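Fatty acid-binding protein 2 (PDB 1MDC) binds fatty acids in a one-to-one ratio inside a beta-barrel, serving as a cytoplasmic carrier of these hydrophobic ligands. Local coordinates at residues 49-54 / 82-87; 17-22 / 100-105; 116-119 / 124-127. All blocks are in the same frame, centred on the assembly; numbering follows the deposited sequence.

Contact 1: residues 49-54 / 82-87; sequences YSNTST and SMYTVD. Unlike the reference sequence in segment 49-54: Asn51 (reference Ile). With SO4 (sulfate ion), chain B.
Val86 lies over one face of the Tyr49 ring, its CG2 4.0 Å from the ring centroid and 21° off the normal, a CH-pi contact displaced toward the CD2-CE2 rim. The other methyl serves the far end of the ring: Val86 CG1 is 3.7 Å from Tyr49 CZ and also touches the phenol oxygen. With CG1 anti to the backbone N and CG2 anti to the carbonyl carbon, the valine spreads both branches along the tyrosine from CD2 to OH. Tyr49 meets them because its CG stands anti to its own carbonyl carbon, chi1 -67°. With an alanine here the Val86 methyls would probably lose the aromatic surface they rest on, leaving a gap between the two strands.

Two residues along, Asn51 faces Tyr84, but polar ends meet here instead of apolar surfaces. Asn51, which replaces the isoleucine of the reference sequence, brings OD1 to 3.6 Å from Tyr84 OH, its amide plane 78° from the phenol ring; its side chain also touches Gln40, which binds the fatty acid. A sulfate, probably from the crystallisation liquor, sits beside this pair. Its O1 lies in the plane of the Tyr84 ring at the edge, 2.9 Å from Tyr84 OH, and 3.5 Å from Asn51 OD1; Lys106 NZ and His93 ND1 are hydrogen-bonded to the ion. Tyr84 is stacked with both His93 and Phe64, which would restrict rotation of its ring.

No hydrogen bond joins 49-54 to 82-87, whose nearest CA atoms, those of Tyr49 and Val86, are 9.0 Å apart. Side chains alone meet across the interior, with Phe64 touching both Asn51 and Val86, as expected where two strands face each other in the fatty acid-binding protein beta-barrel.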
ATOM      1  N   TYR A  49      -3.330  15.012  -1.040  1.00 10.04           N
ATOM      2  CA  TYR A  49      -2.134  14.362  -1.516  1.00  8.12           C
ATOM      3  C   TYR A  49      -2.605  13.485  -2.675  1.00 11.61           C
ATOM      4  O   TYR A  49      -3.804  13.190  -2.760  1.00 15.33           O
ATOM      5  CB  TYR A  49      -1.573  13.424  -0.427  1.00 13.02           C
ATOM      6  CG  TYR A  49      -1.052  14.149   0.812  1.00  8.02           C
ATOM      7  CD1 TYR A  49       0.249  14.594   0.849  1.00  9.33           C
ATOM      8  CD2 TYR A  49      -1.931  14.390   1.890  1.00  8.09           C
ATOM      9  CE1 TYR A  49       0.720  15.253   2.012  1.00 10.59           C
ATOM     10  CE2 TYR A  49      -1.478  15.048   3.025  1.00 13.44           C
ATOM     11  CZ  TYR A  49      -0.138  15.480   3.065  1.00 11.55           C
ATOM     12  OH  TYR A  49       0.308  16.120   4.207  1.00 13.46           O
ATOM     13  N   SER A  50      -1.665  13.088  -3.532  1.00  9.26           N
ATOM     14  CA  SER A  50      -1.941  12.239  -4.688  1.00 10.32           C
ATOM     15  C   SER A  50      -0.943  11.097  -4.680  1.00 21.40           C
ATOM     16  O   SER A  50       0.230  11.322  -4.410  1.00 15.71           O
ATOM     17  CB  SER A  50      -1.613  12.908  -6.048  1.00 18.87           C
ATOM     18  OG  SER A  50      -2.556  13.897  -6.332  1.00 44.21           O
ATOM     19  N   ASN A  51      -1.399   9.888  -4.989  1.00 13.38           N
ATOM     20  CA  ASN A  51      -0.533   8.727  -5.038  1.00  7.28           C
ATOM     21  C   ASN A  51      -0.683   8.105  -6.408  1.00  8.39           C
ATOM     22  O   ASN A  51      -1.793   7.780  -6.823  1.00 10.50           O
ATOM     23  CB  ASN A  51      -1.040   7.755  -3.934  1.00  9.84           C
ATOM     24  CG  ASN A  51      -0.293   6.497  -3.685  1.00 35.94           C
ATOM     25  OD1 ASN A  51      -0.854   5.505  -3.163  1.00 53.13           O
ATOM     26  ND2 ASN A  51       0.971   6.538  -4.020  1.00 35.59           N
ATOM     27  N   THR A  52       0.424   7.965  -7.116  1.00  6.80           N
ATOM     28  CA  THR A  52       0.408   7.374  -8.436  1.00  9.39           C
ATOM     29  C   THR A  52       1.100   6.023  -8.316  1.00 20.84           C
ATOM     30  O   THR A  52       2.228   5.956  -7.840  1.00 11.96           O
ATOM     31  CB  THR A  52       1.201   8.160  -9.485  1.00 13.87           C
ATOM     32  OG1 THR A  52       0.563   9.381  -9.713  1.00 14.89           O
ATOM     33  CG2 THR A  52       1.225   7.313 -10.775  1.00 11.86           C
ATOM     34  N   SER A  53       0.417   4.951  -8.731  0.50 32.16           N
ATOM     35  CA  SER A  53       0.949   3.585  -8.654  0.50 29.50           C
ATOM     36  C   SER A  53       0.883   2.905 -10.038  0.50 38.07           C
ATOM     37  O   SER A  53      -0.014   3.205 -10.823  0.50 39.44           O
ATOM     38  CB  SER A  53       0.166   2.734  -7.657  0.50 11.52           C
ATOM     39  OG  SER A  53      -1.170   2.650  -8.104  0.50  5.77           O
ATOM     40  N   THR A  54       1.848   1.991 -10.299  1.00 10.05           N
ATOM     41  CA  THR A  54       1.905   1.226 -11.549  1.00 12.25           C
ATOM     42  C   THR A  54       2.034  -0.234 -11.111  1.00 32.67           C
ATOM     43  O   THR A  54       2.344  -0.523  -9.944  1.00 14.48           O
ATOM     44  CB  THR A  54       3.201   1.476 -12.391  1.00 10.34           C
ATOM     45  OG1 THR A  54       4.410   1.164 -11.637  1.00 11.07           O
ATOM     46  CG2 THR A  54       3.304   2.939 -12.790  1.00 11.21           C
ATOM     47  N   SER A  82     -10.651   2.988   2.544  1.00 10.86           N
ATOM     48  CA  SER A  82      -9.252   3.280   2.912  1.00 12.33           C
ATOM     49  C   SER A  82      -9.187   4.552   3.741  1.00  8.50           C
ATOM     50  O   SER A  82     -10.066   5.401   3.641  1.00 10.52           O
ATOM     51  CB  SER A  82      -8.386   3.602   1.617  1.00  9.89           C
ATOM     52  OG  SER A  82      -8.012   2.531   0.816  1.00 13.63           O
ATOM     53  N   MET A  83      -8.153   4.699   4.543  1.00  7.56           N
ATOM     54  CA  MET A  83      -7.979   5.899   5.330  1.00  8.53           C
ATOM     55  C   MET A  83      -6.483   6.113   5.465  1.00 12.13           C
ATOM     56  O   MET A  83      -5.794   5.253   6.009  1.00 14.09           O
ATOM     57  CB  MET A  83      -8.675   5.931   6.717  1.00  8.92           C
ATOM     58  CG  MET A  83      -8.760   7.326   7.298  1.00 31.46           C
ATOM     59  SD  MET A  83      -7.474   7.455   8.518  1.00 26.76           S
ATOM     60  CE  MET A  83      -8.395   7.065   9.958  1.00 36.09           C
ATOM     61  N   TYR A  84      -5.948   7.221   4.967  1.00  8.89           N
ATOM     62  CA  TYR A  84      -4.533   7.400   5.130  1.00  7.31           C
ATOM     63  C   TYR A  84      -4.325   8.538   6.123  1.00 14.98           C
ATOM     64  O   TYR A  84      -5.099   9.481   6.139  1.00 12.12           O
ATOM     65  CB  TYR A  84      -3.864   7.918   3.865  1.00 11.18           C
ATOM     66  CG  TYR A  84      -3.732   7.020   2.670  1.00 14.85           C
ATOM     67  CD1 TYR A  84      -4.859   6.714   1.885  1.00 11.34           C
ATOM     68  CD2 TYR A  84      -2.481   6.495   2.340  1.00 11.92           C
ATOM     69  CE1 TYR A  84      -4.707   5.909   0.776  1.00  5.33           C
ATOM     70  CE2 TYR A  84      -2.327   5.673   1.256  1.00  9.27           C
ATOM     71  CZ  TYR A  84      -3.464   5.392   0.455  1.00  6.23           C
ATOM     72  OH  TYR A  84      -3.312   4.596  -0.661  1.00 17.17           O
ATOM     73  N   THR A  85      -3.280   8.426   6.940  1.00 10.73           N
ATOM     74  CA  THR A  85      -2.841   9.401   7.939  1.00  9.21           C
ATOM     75  C   THR A  85      -1.434   9.746   7.465  1.00 18.87           C
ATOM     76  O   THR A  85      -0.621   8.820   7.341  1.00 15.79           O
ATOM     77  CB  THR A  85      -2.685   8.785   9.336  1.00 18.36           C
ATOM     78  OG1 THR A  85      -4.015   8.541   9.759  1.00 24.46           O
ATOM     79  CG2 THR A  85      -2.099   9.858  10.205  1.00 33.75           C
ATOM     80  N   VAL A  86      -1.169  11.039   7.169  1.00 15.24           N
ATOM     81  CA  VAL A  86       0.136  11.542   6.712  1.00 11.41           C
ATOM     82  C   VAL A  86       0.731  12.275   7.920  1.00 17.81           C
ATOM     83  O   VAL A  86       0.102  13.226   8.419  1.00 13.67           O
ATOM     84  CB  VAL A  86      -0.007  12.452   5.521  1.00 13.96           C
ATOM     85  CG1 VAL A  86       1.400  12.794   5.112  1.00 15.70           C
ATOM     86  CG2 VAL A  86      -0.638  11.638   4.390  1.00 11.99           C
ATOM     87  N   ASP A  87       1.899  11.826   8.424  1.00  8.69           N
ATOM     88  CA  ASP A  87       2.500  12.446   9.605  1.00 11.03           C
ATOM     89  C   ASP A  87       3.973  12.444   9.396  1.00 15.43           C
ATOM     90  O   ASP A  87       4.696  11.518   9.760  1.00 10.25           O
ATOM     91  CB  ASP A  87       2.040  11.679  10.897  1.00 16.48           C
ATOM     92  CG  ASP A  87       2.389  12.201  12.291  1.00 22.16           C
ATOM     93  OD1 ASP A  87       3.165  13.235  12.325  1.00 16.33           O
ATOM     94  OD2 ASP A  87       2.012  11.699  13.308  1.00 35.67           O
TER
HETATM   95  S   SO4 B 200      -0.451   2.277  -0.557  1.00 76.87           S
HETATM   96  O1  SO4 B 200      -0.570   3.678  -0.139  1.00 56.01           O
HETATM   97  O2  SO4 B 200       0.899   2.015  -1.011  1.00100.00           O
HETATM   98  O3  SO4 B 200      -0.706   1.369   0.570  1.00 69.51           O
HETATM   99  O4  SO4 B 200      -1.408   2.018  -1.670  1.00 66.10           O

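Contact 2: residues 17-22 / 100-105; sequences DGFLKS and GVATFK. With PLM (palmitic acid), chain C.
Phe19 reaches from helix 16-21 to strand 100-109 and carries the whole contact. Its CG is anti to the backbone N (chi1 162°), which extends the ring away from the helix until CE1 lies 3.9 Å from Ala102 CB, the methyl meeting the ring at its edge. Beside it, CZ comes equally close to Phe104 CE1. The two phenyl planes are 80° apart with centroids separated by 6.0 Å, an oblique pairing. Phe19, Ala102 and Phe104 are all buried, and Ile117 and Ala126 pack on Phe19 as well.

Here the helical cap of the fatty acid-binding protein fold meets the barrel wall, and the bound palmitate threads the same region. Its C9 approaches Phe19 CE2 at 3.9 Å, Ala102 CB touches CF at 3.8 Å, and C2 lies over one face of Phe104, offset toward the rim.

Away from the strand the helix turns polar. Lys21 NZ forms a salt bridge with Asp17 OD2 at 2.6 Å, one turn back, meeting the oxygen nearly along its C-O bond on the exposed face. Farther along, Ser22 OG donates to Phe19 O at 2.7 Å and also pairs with Ser119 OG.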
ATOM      1  N   ASP A  17       3.189 -13.353   0.800  1.00  8.59           N
ATOM      2  CA  ASP A  17       2.229 -14.383   0.438  1.00 14.19           C
ATOM      3  C   ASP A  17       1.340 -14.750   1.630  1.00  6.12           C
ATOM      4  O   ASP A  17       0.140 -14.996   1.527  1.00 13.01           O
ATOM      5  CB  ASP A  17       3.027 -15.603  -0.062  1.00 17.35           C
ATOM      6  CG  ASP A  17       2.127 -16.765  -0.489  1.00 41.67           C
ATOM      7  OD1 ASP A  17       1.777 -16.708  -1.746  1.00 49.63           O
ATOM      8  OD2 ASP A  17       1.769 -17.681   0.235  1.00100.00           O
ATOM      9  N   GLY A  18       1.953 -14.780   2.805  1.00 10.65           N
ATOM     10  CA  GLY A  18       1.268 -15.105   4.044  1.00  9.04           C
ATOM     11  C   GLY A  18       0.212 -14.105   4.342  1.00  9.37           C
ATOM     12  O   GLY A  18      -0.899 -14.439   4.741  1.00  8.91           O
ATOM     13  N   PHE A  19       0.564 -12.848   4.134  1.00  8.37           N
ATOM     14  CA  PHE A  19      -0.414 -11.821   4.378  1.00  8.06           C
ATOM     15  C   PHE A  19      -1.585 -11.944   3.384  1.00  6.66           C
ATOM     16  O   PHE A  19      -2.733 -11.773   3.765  1.00  8.82           O
ATOM     17  CB  PHE A  19       0.197 -10.360   4.172  1.00  4.21           C
ATOM     18  CG  PHE A  19      -0.868  -9.316   3.995  1.00 10.12           C
ATOM     19  CD1 PHE A  19      -1.644  -8.892   5.067  1.00 10.85           C
ATOM     20  CD2 PHE A  19      -1.091  -8.757   2.750  1.00 12.99           C
ATOM     21  CE1 PHE A  19      -2.624  -7.921   4.901  1.00 21.21           C
ATOM     22  CE2 PHE A  19      -2.097  -7.785   2.565  1.00 14.94           C
ATOM     23  CZ  PHE A  19      -2.853  -7.366   3.628  1.00 13.03           C
ATOM     24  N   LEU A  20      -1.317 -12.209   2.104  1.00  8.06           N
ATOM     25  CA  LEU A  20      -2.407 -12.300   1.137  1.00  8.49           C
ATOM     26  C   LEU A  20      -3.336 -13.471   1.419  1.00  9.66           C
ATOM     27  O   LEU A  20      -4.541 -13.410   1.157  1.00 13.95           O
ATOM     28  CB  LEU A  20      -1.849 -12.400  -0.241  1.00  9.59           C
ATOM     29  CG  LEU A  20      -1.097 -11.118  -0.646  1.00  8.74           C
ATOM     30  CD1 LEU A  20      -0.357 -11.370  -1.922  1.00 12.42           C
ATOM     31  CD2 LEU A  20      -2.047  -9.971  -0.877  1.00  8.81           C
ATOM     32  N   LYS A  21      -2.769 -14.547   1.966  1.00 10.15           N
ATOM     33  CA  LYS A  21      -3.581 -15.722   2.291  1.00  7.15           C
ATOM     34  C   LYS A  21      -4.568 -15.355   3.386  1.00 10.01           C
ATOM     35  O   LYS A  21      -5.734 -15.706   3.386  1.00 16.37           O
ATOM     36  CB  LYS A  21      -2.783 -16.974   2.696  1.00 13.50           C
ATOM     37  CG  LYS A  21      -2.057 -17.603   1.498  1.00 10.95           C
ATOM     38  CD  LYS A  21      -1.007 -18.590   1.995  1.00 20.33           C
ATOM     39  CE  LYS A  21      -0.433 -19.497   0.955  1.00 79.18           C
ATOM     40  NZ  LYS A  21       0.933 -19.884   1.336  1.00 82.63           N
ATOM     41  N   SER A  22      -4.090 -14.608   4.346  1.00 11.95           N
ATOM     42  CA  SER A  22      -4.919 -14.184   5.451  1.00  6.66           C
ATOM     43  C   SER A  22      -6.025 -13.261   5.004  1.00  9.73           C
ATOM     44  O   SER A  22      -6.963 -12.986   5.759  1.00  9.34           O
ATOM     45  CB  SER A  22      -4.036 -13.503   6.513  1.00 15.23           C
ATOM     46  OG  SER A  22      -3.916 -12.065   6.215  1.00 14.59           O
ATOM     47  N   GLY A 100     -11.557  -8.236   6.633  1.00 12.70           N
ATOM     48  CA  GLY A 100     -11.079  -7.768   7.921  1.00  8.05           C
ATOM     49  C   GLY A 100     -10.376  -6.420   7.779  1.00 12.83           C
ATOM     50  O   GLY A 100     -10.712  -5.669   6.875  1.00  9.54           O
ATOM     51  N   VAL A 101      -9.414  -6.120   8.662  1.00  8.13           N
ATOM     52  CA  VAL A 101      -8.699  -4.842   8.624  1.00  5.16           C
ATOM     53  C   VAL A 101      -7.219  -5.030   8.463  1.00 12.60           C
ATOM     54  O   VAL A 101      -6.662  -5.938   9.047  1.00 16.10           O
ATOM     55  CB  VAL A 101      -8.920  -4.207  10.013  1.00 10.63           C
ATOM     56  CG1 VAL A 101      -8.190  -2.883  10.126  1.00 19.92           C
ATOM     57  CG2 VAL A 101     -10.382  -3.859  10.165  1.00 18.92           C
ATOM     58  N   ALA A 102      -6.564  -4.199   7.678  1.00  6.28           N
ATOM     59  CA  ALA A 102      -5.139  -4.366   7.534  1.00  5.99           C
ATOM     60  C   ALA A 102      -4.525  -2.978   7.679  1.00 17.98           C
ATOM     61  O   ALA A 102      -5.197  -1.959   7.408  1.00 11.54           O
ATOM     62  CB  ALA A 102      -4.746  -4.918   6.186  1.00  5.54           C
ATOM     63  N   THR A 103      -3.250  -2.942   8.099  1.00 11.90           N
ATOM     64  CA  THR A 103      -2.525  -1.689   8.284  1.00  8.02           C
ATOM     65  C   THR A 103      -1.256  -1.738   7.470  1.00  7.62           C
ATOM     66  O   THR A 103      -0.506  -2.693   7.533  1.00  9.43           O
ATOM     67  CB  THR A 103      -2.172  -1.506   9.799  1.00  4.50           C
ATOM     68  OG1 THR A 103      -3.392  -1.310  10.468  1.00 13.86           O
ATOM     69  CG2 THR A 103      -1.344  -0.264  10.020  1.00 15.56           C
ATOM     70  N   PHE A 104      -1.009  -0.722   6.678  1.00  7.25           N
ATOM     71  CA  PHE A 104       0.202  -0.680   5.879  1.00  6.34           C
ATOM     72  C   PHE A 104       0.936   0.571   6.377  1.00 12.51           C
ATOM     73  O   PHE A 104       0.482   1.682   6.106  1.00 12.54           O
ATOM     74  CB  PHE A 104      -0.055  -0.503   4.378  1.00 10.93           C
ATOM     75  CG  PHE A 104      -1.051  -1.515   3.839  1.00 13.21           C
ATOM     76  CD1 PHE A 104      -0.702  -2.799   3.602  1.00 23.27           C
ATOM     77  CD2 PHE A 104      -2.365  -1.084   3.544  1.00 36.17           C
ATOM     78  CE1 PHE A 104      -1.659  -3.711   3.088  1.00 30.62           C
ATOM     79  CE2 PHE A 104      -3.308  -1.959   3.029  1.00 48.75           C
ATOM     80  CZ  PHE A 104      -2.944  -3.280   2.822  1.00 14.43           C
ATOM     81  N   LYS A 105       2.026   0.391   7.140  1.00  6.40           N
ATOM     82  CA  LYS A 105       2.820   1.494   7.707  1.00  7.39           C
ATOM     83  C   LYS A 105       3.957   1.806   6.726  1.00 10.97           C
ATOM     84  O   LYS A 105       4.848   0.972   6.514  1.00  9.96           O
ATOM     85  CB  LYS A 105       3.254   1.163   9.151  1.00  8.30           C
ATOM     86  CG  LYS A 105       3.891   2.352   9.935  1.00 13.70           C
ATOM     87  CD  LYS A 105       4.430   1.872  11.302  1.00 25.35           C
ATOM     88  CE  LYS A 105       5.628   2.568  11.997  1.00 38.97           C
ATOM     89  NZ  LYS A 105       5.375   2.899  13.414  1.00 80.05           N
TER
HETATM   90  C1  PLM C 133       2.340  -1.111  -0.480  1.00 20.24           C
HETATM   91  O1  PLM C 133       2.707   0.069  -0.346  1.00 29.75           O
HETATM   92  O2  PLM C 133       3.083  -2.003  -0.919  1.00 19.87           O
HETATM   93  C2  PLM C 133       0.884  -1.528  -0.171  1.00 54.71           C
HETATM   94  C3  PLM C 133       0.551  -3.030  -0.317  1.00 36.62           C
HETATM   95  C4  PLM C 133      -0.147  -3.328  -1.674  1.00 34.50           C
HETATM   96  C5  PLM C 133      -1.672  -3.518  -1.535  1.00 31.60           C
HETATM   97  C6  PLM C 133      -2.089  -4.986  -1.728  1.00 30.18           C
HETATM   98  C7  PLM C 133      -3.472  -5.167  -1.116  1.00 28.67           C
HETATM   99  C8  PLM C 133      -4.196  -6.451  -1.490  1.00 21.37           C
HETATM  100  C9  PLM C 133      -4.713  -7.002  -0.159  1.00 36.65           C
HETATM  101  CA  PLM C 133      -6.239  -6.987   0.010  1.00 29.79           C
HETATM  102  CB  PLM C 133      -6.615  -6.223   1.289  1.00 43.59           C
HETATM  103  CC  PLM C 133      -8.024  -6.587   1.826  1.00 25.74           C
HETATM  104  CD  PLM C 133      -8.406  -5.735   3.080  1.00 22.53           C
HETATM  105  CE  PLM C 133      -8.610  -6.579   4.335  1.00 32.01           C
HETATM  106  CF  PLM C 133      -7.292  -7.275   4.673  1.00 29.45           C
HETATM  107  CG  PLM C 133      -7.344  -8.147   5.954  1.00 25.04           C

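Contact 3: residues 116-119 / 124-127; sequences TITS and GVAR
Thr116 and Arg127 lie side by side and point the same way from the sheet, as partners in an antiparallel non-hydrogen-bonded pair. The threonine has OG1 anti to its carbonyl carbon (chi1 -60°), on the arginine side. The arginine chain bends at chi2 (-93°) and brings NE alongside the threonine hydroxyl. NE donates to Thr116 OG1 at 3.0 Å with an N-H...O angle of 156°, the oxygen lying close to the guanidinium plane at its edge. Thr116 CG2 points instead to Val125 CG1, 3.6 Å away, the side chains slanting across each other.

Ile117 and Ala126 occupy the opposite face, their CB atoms 3.9 Å apart, with Phe19 of helix 16-21 touching both. Their backbones make a hydrogen-bonded pair of this hairpin: Ile117 N to Ala126 O at 2.8 Å and Ala126 N to Ile117 O at 3.0 Å. Farther toward the turn, a water accepts from Ser119 N and lies 2.6 Å from Gly124 O, bridging the strands.

Arg127 NH1 is bonded to Tyr129 OH, so two hydrogen bonds restrain the guanidinium. The chemistry thus divides by face: polar pairing beside the Thr116-Val125 methyl contact on one, purely apolar packing toward the lipid-filled interior on the other.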
ATOM      1  N   THR A 116       5.458  -1.888   6.383  1.00  9.08           N
ATOM      2  CA  THR A 116       5.249  -2.967   7.319  1.00  5.92           C
ATOM      3  C   THR A 116       3.759  -3.210   7.272  1.00 13.72           C
ATOM      4  O   THR A 116       2.994  -2.283   7.461  1.00  8.18           O
ATOM      5  CB  THR A 116       5.643  -2.508   8.702  1.00 11.36           C
ATOM      6  OG1 THR A 116       7.024  -2.163   8.563  1.00 10.95           O
ATOM      7  CG2 THR A 116       5.543  -3.725   9.654  1.00  9.06           C
ATOM      8  N   ILE A 117       3.359  -4.450   7.031  1.00  8.88           N
ATOM      9  CA  ILE A 117       1.960  -4.773   6.946  1.00  4.10           C
ATOM     10  C   ILE A 117       1.505  -5.770   7.969  1.00 12.51           C
ATOM     11  O   ILE A 117       2.154  -6.798   8.137  1.00 10.43           O
ATOM     12  CB  ILE A 117       1.910  -5.488   5.576  1.00  5.49           C
ATOM     13  CG1 ILE A 117       2.392  -4.551   4.446  1.00 10.01           C
ATOM     14  CG2 ILE A 117       0.456  -5.827   5.361  1.00 11.83           C
ATOM     15  CD1 ILE A 117       2.458  -5.191   3.051  1.00 15.00           C
ATOM     16  N   THR A 118       0.401  -5.452   8.640  1.00  8.58           N
ATOM     17  CA  THR A 118      -0.194  -6.308   9.656  1.00  6.72           C
ATOM     18  C   THR A 118      -1.656  -6.546   9.254  1.00 15.60           C
ATOM     19  O   THR A 118      -2.244  -5.730   8.534  1.00 11.21           O
ATOM     20  CB  THR A 118      -0.002  -5.825  11.061  1.00 19.73           C
ATOM     21  OG1 THR A 118      -0.394  -4.480  11.130  1.00 18.64           O
ATOM     22  CG2 THR A 118       1.451  -6.000  11.513  1.00 17.75           C
ATOM     23  N   SER A 119      -2.260  -7.666   9.682  1.00 11.61           N
ATOM     24  CA  SER A 119      -3.648  -8.001   9.322  1.00 15.45           C
ATOM     25  C   SER A 119      -4.446  -8.471  10.521  1.00 17.62           C
ATOM     26  O   SER A 119      -3.884  -8.988  11.477  1.00 13.72           O
ATOM     27  CB  SER A 119      -3.415  -9.233   8.447  1.00 21.55           C
ATOM     28  OG  SER A 119      -4.500 -10.077   8.358  1.00 18.12           O
ATOM     29  N   GLY A 124       1.442 -12.779  11.677  1.00  8.25           N
ATOM     30  CA  GLY A 124       2.734 -12.513  11.083  1.00 12.84           C
ATOM     31  C   GLY A 124       2.842 -11.040  10.734  1.00 16.29           C
ATOM     32  O   GLY A 124       1.885 -10.306  10.897  1.00 15.84           O
ATOM     33  N   VAL A 125       4.017 -10.643  10.267  1.00 11.65           N
ATOM     34  CA  VAL A 125       4.339  -9.278   9.852  1.00 10.20           C
ATOM     35  C   VAL A 125       4.894  -9.437   8.439  1.00 14.34           C
ATOM     36  O   VAL A 125       5.745 -10.306   8.224  1.00 10.07           O
ATOM     37  CB  VAL A 125       5.528  -8.701  10.681  1.00  7.21           C
ATOM     38  CG1 VAL A 125       5.825  -7.268  10.107  1.00  7.74           C
ATOM     39  CG2 VAL A 125       5.069  -8.561  12.133  1.00 10.21           C
ATOM     40  N   ALA A 126       4.424  -8.639   7.471  1.00  7.24           N
ATOM     41  CA  ALA A 126       4.927  -8.726   6.088  1.00  6.09           C
ATOM     42  C   ALA A 126       5.673  -7.427   5.832  1.00 11.43           C
ATOM     43  O   ALA A 126       5.298  -6.421   6.442  1.00  7.07           O
ATOM     44  CB  ALA A 126       3.819  -8.877   4.988  1.00  7.81           C
ATOM     45  N   ARG A 127       6.698  -7.451   4.966  1.00 10.16           N
ATOM     46  CA  ARG A 127       7.464  -6.261   4.671  1.00  8.73           C
ATOM     47  C   ARG A 127       7.668  -6.114   3.195  1.00 10.61           C
ATOM     48  O   ARG A 127       7.850  -7.109   2.505  1.00  9.17           O
ATOM     49  CB  ARG A 127       8.865  -6.415   5.247  1.00  6.23           C
ATOM     50  CG  ARG A 127       8.917  -6.005   6.690  1.00 11.70           C
ATOM     51  CD  ARG A 127       9.315  -4.552   6.800  1.00  8.81           C
ATOM     52  NE  ARG A 127       9.399  -4.013   8.133  1.00 10.73           N
ATOM     53  CZ  ARG A 127      10.499  -4.103   8.868  1.00 14.32           C
ATOM     54  NH1 ARG A 127      11.553  -4.739   8.400  1.00 12.04           N
ATOM     55  NH2 ARG A 127      10.525  -3.557  10.103  1.00 14.06           N
TER
HETATM   56  O   HOH W   1      -0.484  -9.314  11.397  1.00 12.81           O

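Contact 2 is the buried one of the three; contacts 1 and 3 are partly buried. Contacts 2 and 3 have centres about 6 Å apart and join into one unit, since strands 100-109 and 112-119 are sheet neighbours and Phe104 packs on Ile117. Contact 1 lies across the chain's centre, about 17 Å from contact 2 centre to centre. All three draw on the same antiparallel sheet, but contact 3 alone joins adjacent strands and uses cross-strand hydrogen bonds. Contacts 1 and 2 are made by side chains alone: the first, between facing strands, mixes apolar packing with a polar Asn51-Tyr84 end beside a sulfate, whereas the second, between helical cap and wall, is apolar and borders the palmitate.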